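Local coordinates for protein thiaminase-I (Naegleria gruberi, PDB 4HCW) that is a thiaminase whose two-domain fold resembles that of periplasmic binding proteins, at residues P18-N23 with M235-D240; L298-P303 with S316-Q321. All coordinates share one frame; numbering follows the deposited sequence.

Overall arrangement
Interaction 1 joins residues 18-23, near the start of the chain, to residues 235-240. Interaction 2 joins residues 298-303 to the start of helix 317-328. Their centres are about 14 Å apart, and they lie on the same side of the chain's centre. The end of helix 290-298 and the turn after it connect them. Gly299 O packs against Pro18 CG at 3.4 Å and also against Cys236 CB. Leu298 O lies 3.4 Å from Trp20 CZ2. Leu300 CD1 also lies 3.4 Å from Met235 O. Interaction 1 is partly buried, whereas all touching residues of interaction 2 are buried.

Interaction 1: residues P18-N23 with M235-D240; sequences PSWNEN and MCEIKD
Cys236 SG touches both Pro18 and the indole of Trp20. Pro18 CB approaches it to 3.7 Å, and Trp20 NE1 lies at 4.0 Å from the same sulfur. The sulfur is 4.5 Å from the centroid of the five-membered ring of Trp20, 34° off the ring normal. This is an oblique sulfur-aromatic contact. The first torsion of Cys236 (chi1 72°) sets SG between its backbone N and carbonyl carbon. No hydrogen bond links the two segments.

Strand 19-21 is one arm of a small two-stranded antiparallel sheet with strand 26-28. Trp20 bonds there to Val27 through the backbone. Across from it, residues 236-237 form the end of a 3-10 segment, and Ile238 is the N-cap of helix 239-244.

Glu237 works alongside the tryptophan. The two side chains slide past each other in opposite directions, and Glu237 CG lies 4.0 Å from Trp20 CD1. The chain of Glu237 is extended beyond CG, and its carboxylate plane stands 84° from the indole plane. OE2 of Glu237 is 3.6 Å from Asn21 N, close but not bonded. The Glu237 side chain also touches Ile215 and Lys219 of helix 211-219.

Interaction 2: residues L298-P303 with S316-Q321; sequences LGLTLP and SNFYAQ
Tyr319 reaches across to Thr301, with Leu300 and Leu302 meeting its ring obliquely from the same side of the plane, one at each flank. From CB, the chain turns to set CG beside the backbone N (chi1 -81°), and the ring runs on toward residues 300-303. Along the CD1-CE1 edge, CD1 has Ser316 OG near the ring plane, and CE1 meets Leu300 CD2 at 3.8 Å. Along the CD2-CE2 edge, both atoms touch Leu302 CD2, which lies 3.5 Å from CE2. Pro303 CD adds a looser contact at the edge near CE2, its side chain crossing that of Tyr319 at about a right angle. At the tip, Tyr319 OH donates a hydrogen bond to Thr301 O, modelled at 2.5 Å, a length that is doubtful at this resolution. The hydroxyl sits above the carbonyl plane, 51° out of it, and the C=O...donor angle is 121°.

Leu300, at positive phi, is the C-prime residue of the Schellman motif that ends helix 290-298. The chain then enters the short strand 302-303, where Leu302 bonds through its backbone to Leu118 of strand 110-125. Ser316 is the N-cap of helix 317-328, and its OG accepts a weak bond from Tyr319 N.

Leu300 also packs on Phe318. Its CD1 lies over the centre of the Phe318 ring, 4.3 Å from the centroid, in a CH-pi contact. Its CD2 is 3.7 Å from Phe318 CD2, so one branch covers the face while the other also bridges to Tyr319. Leu302 CD2 approaches the edge of the Phe318 ring near CE2.

Interaction 1: residues P18-N23 with M235-D240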
ATOM      1  N   PRO A  18      -0.525  -4.716 -10.113  1.00 59.64           N
ATOM      2  CA  PRO A  18      -1.465  -4.375 -11.187  1.00 59.64           C
ATOM      3  C   PRO A  18      -1.509  -5.411 -12.308  1.00 59.64           C
ATOM      4  O   PRO A  18      -0.637  -6.275 -12.394  1.00 59.64           O
ATOM      5  CB  PRO A  18      -0.914  -3.050 -11.726  1.00 57.52           C
ATOM      6  CG  PRO A  18       0.521  -3.029 -11.309  1.00 57.52           C
ATOM      7  CD  PRO A  18       0.528  -3.696  -9.970  1.00 57.52           C
ATOM      8  N   SER A  19      -2.531  -5.319 -13.153  1.00 75.89           N
ATOM      9  CA  SER A  19      -2.647  -6.191 -14.315  1.00 75.89           C
ATOM     10  C   SER A  19      -3.173  -5.405 -15.511  1.00 75.89           C
ATOM     11  O   SER A  19      -3.706  -4.307 -15.355  1.00 75.89           O
ATOM     12  CB  SER A  19      -3.566  -7.378 -14.018  1.00 83.33           C
ATOM     13  OG  SER A  19      -4.913  -6.962 -13.874  1.00 83.33           O
ATOM     14  N   TRP A  20      -3.016  -5.972 -16.703  1.00 82.16           N
ATOM     15  CA  TRP A  20      -3.489  -5.327 -17.922  1.00 82.16           C
ATOM     16  C   TRP A  20      -4.547  -6.176 -18.613  1.00 82.16           C
ATOM     17  O   TRP A  20      -4.655  -7.374 -18.355  1.00 82.16           O
ATOM     18  CB  TRP A  20      -2.325  -5.061 -18.877  1.00 70.97           C
ATOM     19  CG  TRP A  20      -1.350  -4.047 -18.362  1.00 70.97           C
ATOM     20  CD1 TRP A  20      -1.380  -2.700 -18.575  1.00 70.97           C
ATOM     21  CD2 TRP A  20      -0.199  -4.299 -17.545  1.00 70.97           C
ATOM     22  NE1 TRP A  20      -0.320  -2.097 -17.942  1.00 70.97           N
ATOM     23  CE2 TRP A  20       0.418  -3.055 -17.305  1.00 70.97           C
ATOM     24  CE3 TRP A  20       0.366  -5.453 -16.997  1.00 70.97           C
ATOM     25  CZ2 TRP A  20       1.575  -2.934 -16.538  1.00 70.97           C
ATOM     26  CZ3 TRP A  20       1.514  -5.330 -16.236  1.00 70.97           C
ATOM     27  CH2 TRP A  20       2.106  -4.080 -16.013  1.00 70.97           C
ATOM     28  N   ASN A  21      -5.323  -5.549 -19.492  1.00115.31           N
ATOM     29  CA  ASN A  21      -6.381  -6.251 -20.207  1.00115.31           C
ATOM     30  C   ASN A  21      -6.870  -5.492 -21.438  1.00115.31           C
ATOM     31  O   ASN A  21      -6.944  -4.262 -21.436  1.00115.31           O
ATOM     32  CB  ASN A  21      -7.558  -6.535 -19.271  1.00117.45           C
ATOM     33  CG  ASN A  21      -8.099  -7.943 -19.425  1.00117.45           C
ATOM     34  OD1 ASN A  21      -8.026  -8.536 -20.502  1.00117.45           O
ATOM     35  ND2 ASN A  21      -8.642  -8.490 -18.343  1.00117.45           N
ATOM     36  N   GLU A  22      -7.197  -6.238 -22.488  1.00128.07           N
ATOM     37  CA  GLU A  22      -7.822  -5.674 -23.677  1.00128.07           C
ATOM     38  C   GLU A  22      -9.157  -6.375 -23.887  1.00128.07           C
ATOM     39  O   GLU A  22     -10.210  -5.737 -23.923  1.00128.07           O
ATOM     40  N   ASN A  23      -9.095  -7.698 -24.013  1.00105.63           N
ATOM     41  CA  ASN A  23     -10.281  -8.538 -24.117  1.00105.63           C
ATOM     42  C   ASN A  23      -9.933 -10.011 -23.934  1.00105.63           C
ATOM     43  O   ASN A  23      -9.391 -10.646 -24.840  1.00105.63           O
ATOM     44  N   MET A 235      -3.351   3.254 -11.615  1.00 78.50           N
ATOM     45  CA  MET A 235      -3.206   4.290 -12.629  1.00 78.50           C
ATOM     46  C   MET A 235      -2.281   3.846 -13.759  1.00 78.50           C
ATOM     47  O   MET A 235      -1.978   4.625 -14.662  1.00 78.50           O
ATOM     48  CB  MET A 235      -2.664   5.571 -11.994  1.00 72.83           C
ATOM     49  CG  MET A 235      -3.444   6.038 -10.775  1.00 72.83           C
ATOM     50  SD  MET A 235      -2.603   7.359  -9.882  1.00 72.83           S
ATOM     51  CE  MET A 235      -3.752   7.646  -8.540  1.00 72.83           C
ATOM     52  N   CYS A 236      -1.839   2.594 -13.705  1.00 77.07           N
ATOM     53  CA  CYS A 236      -0.846   2.088 -14.650  1.00 77.07           C
ATOM     54  C   CYS A 236      -1.356   2.036 -16.088  1.00 77.07           C
ATOM     55  O   CYS A 236      -0.580   2.156 -17.034  1.00 77.07           O
ATOM     56  CB  CYS A 236      -0.347   0.704 -14.222  1.00 86.98           C
ATOM     57  SG  CYS A 236      -1.540  -0.638 -14.442  1.00 86.98           S
ATOM     58  N   GLU A 237      -2.663   1.861 -16.249  1.00 68.08           N
ATOM     59  CA  GLU A 237      -3.250   1.728 -17.578  1.00 68.08           C
ATOM     60  C   GLU A 237      -3.390   3.067 -18.300  1.00 68.08           C
ATOM     61  O   GLU A 237      -3.850   3.121 -19.441  1.00 68.08           O
ATOM     62  CB  GLU A 237      -4.600   1.010 -17.502  1.00107.50           C
ATOM     63  CG  GLU A 237      -4.584  -0.381 -18.115  1.00107.50           C
ATOM     64  CD  GLU A 237      -5.714  -1.256 -17.612  1.00107.50           C
ATOM     65  OE1 GLU A 237      -6.200  -1.012 -16.487  1.00107.50           O
ATOM     66  OE2 GLU A 237      -6.116  -2.189 -18.340  1.00107.50           O
ATOM     67  N   ILE A 238      -2.989   4.145 -17.633  1.00 70.60           N
ATOM     68  CA  ILE A 238      -3.002   5.473 -18.236  1.00 70.60           C
ATOM     69  C   ILE A 238      -1.735   6.248 -17.887  1.00 70.60           C
ATOM     70  O   ILE A 238      -1.751   7.478 -17.823  1.00 70.60           O
ATOM     71  CB  ILE A 238      -4.227   6.300 -17.789  1.00 68.18           C
ATOM     72  CG1 ILE A 238      -4.305   6.360 -16.261  1.00 68.18           C
ATOM     73  CG2 ILE A 238      -5.511   5.725 -18.368  1.00 68.18           C
ATOM     74  CD1 ILE A 238      -5.408   7.257 -15.743  1.00 68.18           C
ATOM     75  N   LYS A 239      -0.639   5.528 -17.668  1.00 75.65           N
ATOM     76  CA  LYS A 239       0.614   6.158 -17.260  1.00 75.65           C
ATOM     77  C   LYS A 239       1.201   7.028 -18.370  1.00 75.65           C
ATOM     78  O   LYS A 239       2.031   7.902 -18.112  1.00 75.65           O
ATOM     79  CB  LYS A 239       1.632   5.107 -16.803  1.00 94.04           C
ATOM     80  CG  LYS A 239       2.641   4.698 -17.864  1.00 94.04           C
ATOM     81  CD  LYS A 239       3.702   3.774 -17.288  1.00 94.04           C
ATOM     82  CE  LYS A 239       4.869   3.608 -18.247  1.00 94.04           C
ATOM     83  NZ  LYS A 239       4.430   3.110 -19.579  1.00 94.04           N
ATOM     84  N   ASP A 240       0.761   6.786 -19.602  1.00 93.87           N
ATOM     85  CA  ASP A 240       1.199   7.579 -20.745  1.00 93.87           C
ATOM     86  C   ASP A 240       0.469   8.916 -20.779  1.00 93.87           C
ATOM     87  O   ASP A 240       1.080   9.966 -20.973  1.00 93.87           O
ATOM     88  CB  ASP A 240       0.958   6.815 -22.047  1.00121.35           C
ATOM     89  CG  ASP A 240       1.736   5.516 -22.113  1.00121.35           C
ATOM     90  OD1 ASP A 240       2.902   5.496 -21.666  1.00121.35           O
ATOM     91  OD2 ASP A 240       1.179   4.515 -22.610  1.00121.35           O
TER

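Interaction 2: residues L298-P303 with S316-Q321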
ATOM      1  N   LEU A 298       6.538  -0.041 -14.786  1.00 59.70           N
ATOM      2  CA  LEU A 298       5.544  -0.204 -15.841  1.00 59.70           C
ATOM      3  C   LEU A 298       4.138  -0.302 -15.259  1.00 59.70           C
ATOM      4  O   LEU A 298       3.154   0.011 -15.930  1.00 59.70           O
ATOM      5  CB  LEU A 298       5.853  -1.442 -16.684  1.00 63.66           C
ATOM      6  CG  LEU A 298       7.216  -1.465 -17.381  1.00 63.66           C
ATOM      7  CD1 LEU A 298       7.389  -2.746 -18.182  1.00 63.66           C
ATOM      8  CD2 LEU A 298       7.387  -0.242 -18.271  1.00 63.66           C
ATOM      9  N   GLY A 299       4.051  -0.736 -14.006  1.00 65.25           N
ATOM     10  CA  GLY A 299       2.771  -0.872 -13.336  1.00 65.25           C
ATOM     11  C   GLY A 299       2.534   0.222 -12.315  1.00 65.25           C
ATOM     12  O   GLY A 299       1.586   0.153 -11.531  1.00 65.25           O
ATOM     13  N   LEU A 300       3.400   1.233 -12.333  1.00 81.20           N
ATOM     14  CA  LEU A 300       3.335   2.353 -11.394  1.00 81.20           C
ATOM     15  C   LEU A 300       3.358   1.899  -9.938  1.00 81.20           C
ATOM     16  O   LEU A 300       2.765   2.538  -9.068  1.00 81.20           O
ATOM     17  CB  LEU A 300       2.111   3.233 -11.663  1.00 58.84           C
ATOM     18  CG  LEU A 300       2.153   4.063 -12.945  1.00 58.84           C
ATOM     19  CD1 LEU A 300       0.937   4.966 -13.041  1.00 58.84           C
ATOM     20  CD2 LEU A 300       3.434   4.881 -13.007  1.00 58.84           C
ATOM     21  N   THR A 301       4.041   0.790  -9.682  1.00 60.51           N
ATOM     22  CA  THR A 301       4.216   0.301  -8.323  1.00 60.51           C
ATOM     23  C   THR A 301       5.404   1.020  -7.699  1.00 60.51           C
ATOM     24  O   THR A 301       6.432   1.211  -8.348  1.00 60.51           O
ATOM     25  CB  THR A 301       4.449  -1.222  -8.299  1.00 64.22           C
ATOM     26  OG1 THR A 301       3.374  -1.883  -8.978  1.00 64.22           O
ATOM     27  CG2 THR A 301       4.529  -1.732  -6.868  1.00 64.22           C
ATOM     28  N   LEU A 302       5.260   1.429  -6.444  1.00 63.41           N
ATOM     29  CA  LEU A 302       6.298   2.204  -5.780  1.00 63.41           C
ATOM     30  C   LEU A 302       7.183   1.334  -4.899  1.00 63.41           C
ATOM     31  O   LEU A 302       6.686   0.612  -4.036  1.00 63.41           O
ATOM     32  CB  LEU A 302       5.674   3.313  -4.933  1.00 93.54           C
ATOM     33  CG  LEU A 302       4.534   4.112  -5.565  1.00 93.54           C
ATOM     34  CD1 LEU A 302       4.022   5.161  -4.594  1.00 93.54           C
ATOM     35  CD2 LEU A 302       4.980   4.752  -6.868  1.00 93.54           C
ATOM     36  N   PRO A 303       8.504   1.394  -5.124  1.00 65.24           N
ATOM     37  CA  PRO A 303       9.464   0.765  -4.213  1.00 65.24           C
ATOM     38  C   PRO A 303       9.446   1.485  -2.872  1.00 65.24           C
ATOM     39  O   PRO A 303       9.025   2.640  -2.807  1.00 65.24           O
ATOM     40  CB  PRO A 303      10.807   0.985  -4.915  1.00 66.22           C
ATOM     41  CG  PRO A 303      10.460   1.195  -6.351  1.00 66.22           C
ATOM     42  CD  PRO A 303       9.158   1.930  -6.328  1.00 66.22           C
ATOM     43  N   SER A 316      10.814   9.124 -15.070  1.00 94.41           N
ATOM     44  CA  SER A 316       9.367   9.241 -14.914  1.00 94.41           C
ATOM     45  C   SER A 316       8.980  10.467 -14.095  1.00 94.41           C
ATOM     46  O   SER A 316       9.411  10.625 -12.953  1.00 94.41           O
ATOM     47  CB  SER A 316       8.792   7.979 -14.267  1.00 72.59           C
ATOM     48  OG  SER A 316       7.392   8.097 -14.083  1.00 72.59           O
ATOM     49  N   ASN A 317       8.161  11.330 -14.687  1.00 98.22           N
ATOM     50  CA  ASN A 317       7.677  12.521 -14.000  1.00 98.22           C
ATOM     51  C   ASN A 317       6.716  12.163 -12.870  1.00 98.22           C
ATOM     52  O   ASN A 317       6.657  12.852 -11.850  1.00 98.22           O
ATOM     53  CB  ASN A 317       7.005  13.475 -14.991  1.00119.52           C
ATOM     54  CG  ASN A 317       6.415  14.698 -14.315  1.00119.52           C
ATOM     55  OD1 ASN A 317       5.204  14.784 -14.112  1.00119.52           O
ATOM     56  ND2 ASN A 317       7.271  15.649 -13.961  1.00119.52           N
ATOM     57  N   PHE A 318       5.970  11.079 -13.063  1.00 83.01           N
ATOM     58  CA  PHE A 318       5.046  10.578 -12.052  1.00 83.01           C
ATOM     59  C   PHE A 318       5.791  10.228 -10.768  1.00 83.01           C
ATOM     60  O   PHE A 318       5.430  10.689  -9.686  1.00 83.01           O
ATOM     61  CB  PHE A 318       4.299   9.351 -12.582  1.00 77.63           C
ATOM     62  CG  PHE A 318       3.297   8.781 -11.615  1.00 77.63           C
ATOM     63  CD1 PHE A 318       1.996   9.256 -11.585  1.00 77.63           C
ATOM     64  CD2 PHE A 318       3.653   7.760 -10.746  1.00 77.63           C
ATOM     65  CE1 PHE A 318       1.072   8.730 -10.701  1.00 77.63           C
ATOM     66  CE2 PHE A 318       2.733   7.234  -9.860  1.00 77.63           C
ATOM     67  CZ  PHE A 318       1.440   7.719  -9.837  1.00 77.63           C
ATOM     68  N   TYR A 319       6.834   9.414 -10.898  1.00 65.99           N
ATOM     69  CA  TYR A 319       7.647   9.015  -9.754  1.00 65.99           C
ATOM     70  C   TYR A 319       8.383  10.202  -9.143  1.00 65.99           C
ATOM     71  O   TYR A 319       8.720  10.190  -7.959  1.00 65.99           O
ATOM     72  CB  TYR A 319       8.651   7.932 -10.159  1.00 60.54           C
ATOM     73  CG  TYR A 319       8.060   6.541 -10.222  1.00 60.54           C
ATOM     74  CD1 TYR A 319       7.420   6.087 -11.368  1.00 60.54           C
ATOM     75  CD2 TYR A 319       8.144   5.683  -9.134  1.00 60.54           C
ATOM     76  CE1 TYR A 319       6.879   4.816 -11.426  1.00 60.54           C
ATOM     77  CE2 TYR A 319       7.608   4.414  -9.182  1.00 60.54           C
ATOM     78  CZ  TYR A 319       6.977   3.984 -10.330  1.00 60.54           C
ATOM     79  OH  TYR A 319       6.442   2.718 -10.378  1.00 60.54           O
ATOM     80  N   ALA A 320       8.629  11.223  -9.958  1.00100.53           N
ATOM     81  CA  ALA A 320       9.345  12.410  -9.509  1.00100.53           C
ATOM     82  C   ALA A 320       8.539  13.193  -8.479  1.00100.53           C
ATOM     83  O   ALA A 320       9.075  13.630  -7.462  1.00100.53           O
ATOM     84  CB  ALA A 320       9.698  13.296 -10.695  1.00122.69           C
ATOM     85  N   GLN A 321       7.248  13.361  -8.749  1.00117.46           N
ATOM     86  CA  GLN A 321       6.366  14.103  -7.854  1.00117.46           C
ATOM     87  C   GLN A 321       6.222  13.406  -6.504  1.00117.46           C
ATOM     88  O   GLN A 321       6.185  14.058  -5.461  1.00117.46           O
ATOM     89  CB  GLN A 321       4.987  14.290  -8.491  1.00 84.29           C
ATOM     90  CG  GLN A 321       5.001  15.077  -9.788  1.00 84.29           C
ATOM     91  CD  GLN A 321       3.611  15.289 -10.354  1.00 84.29           C
ATOM     92  OE1 GLN A 321       2.612  14.972  -9.709  1.00 84.29           O
ATOM     93  NE2 GLN A 321       3.540  15.825 -11.566  1.00 84.29           N
TER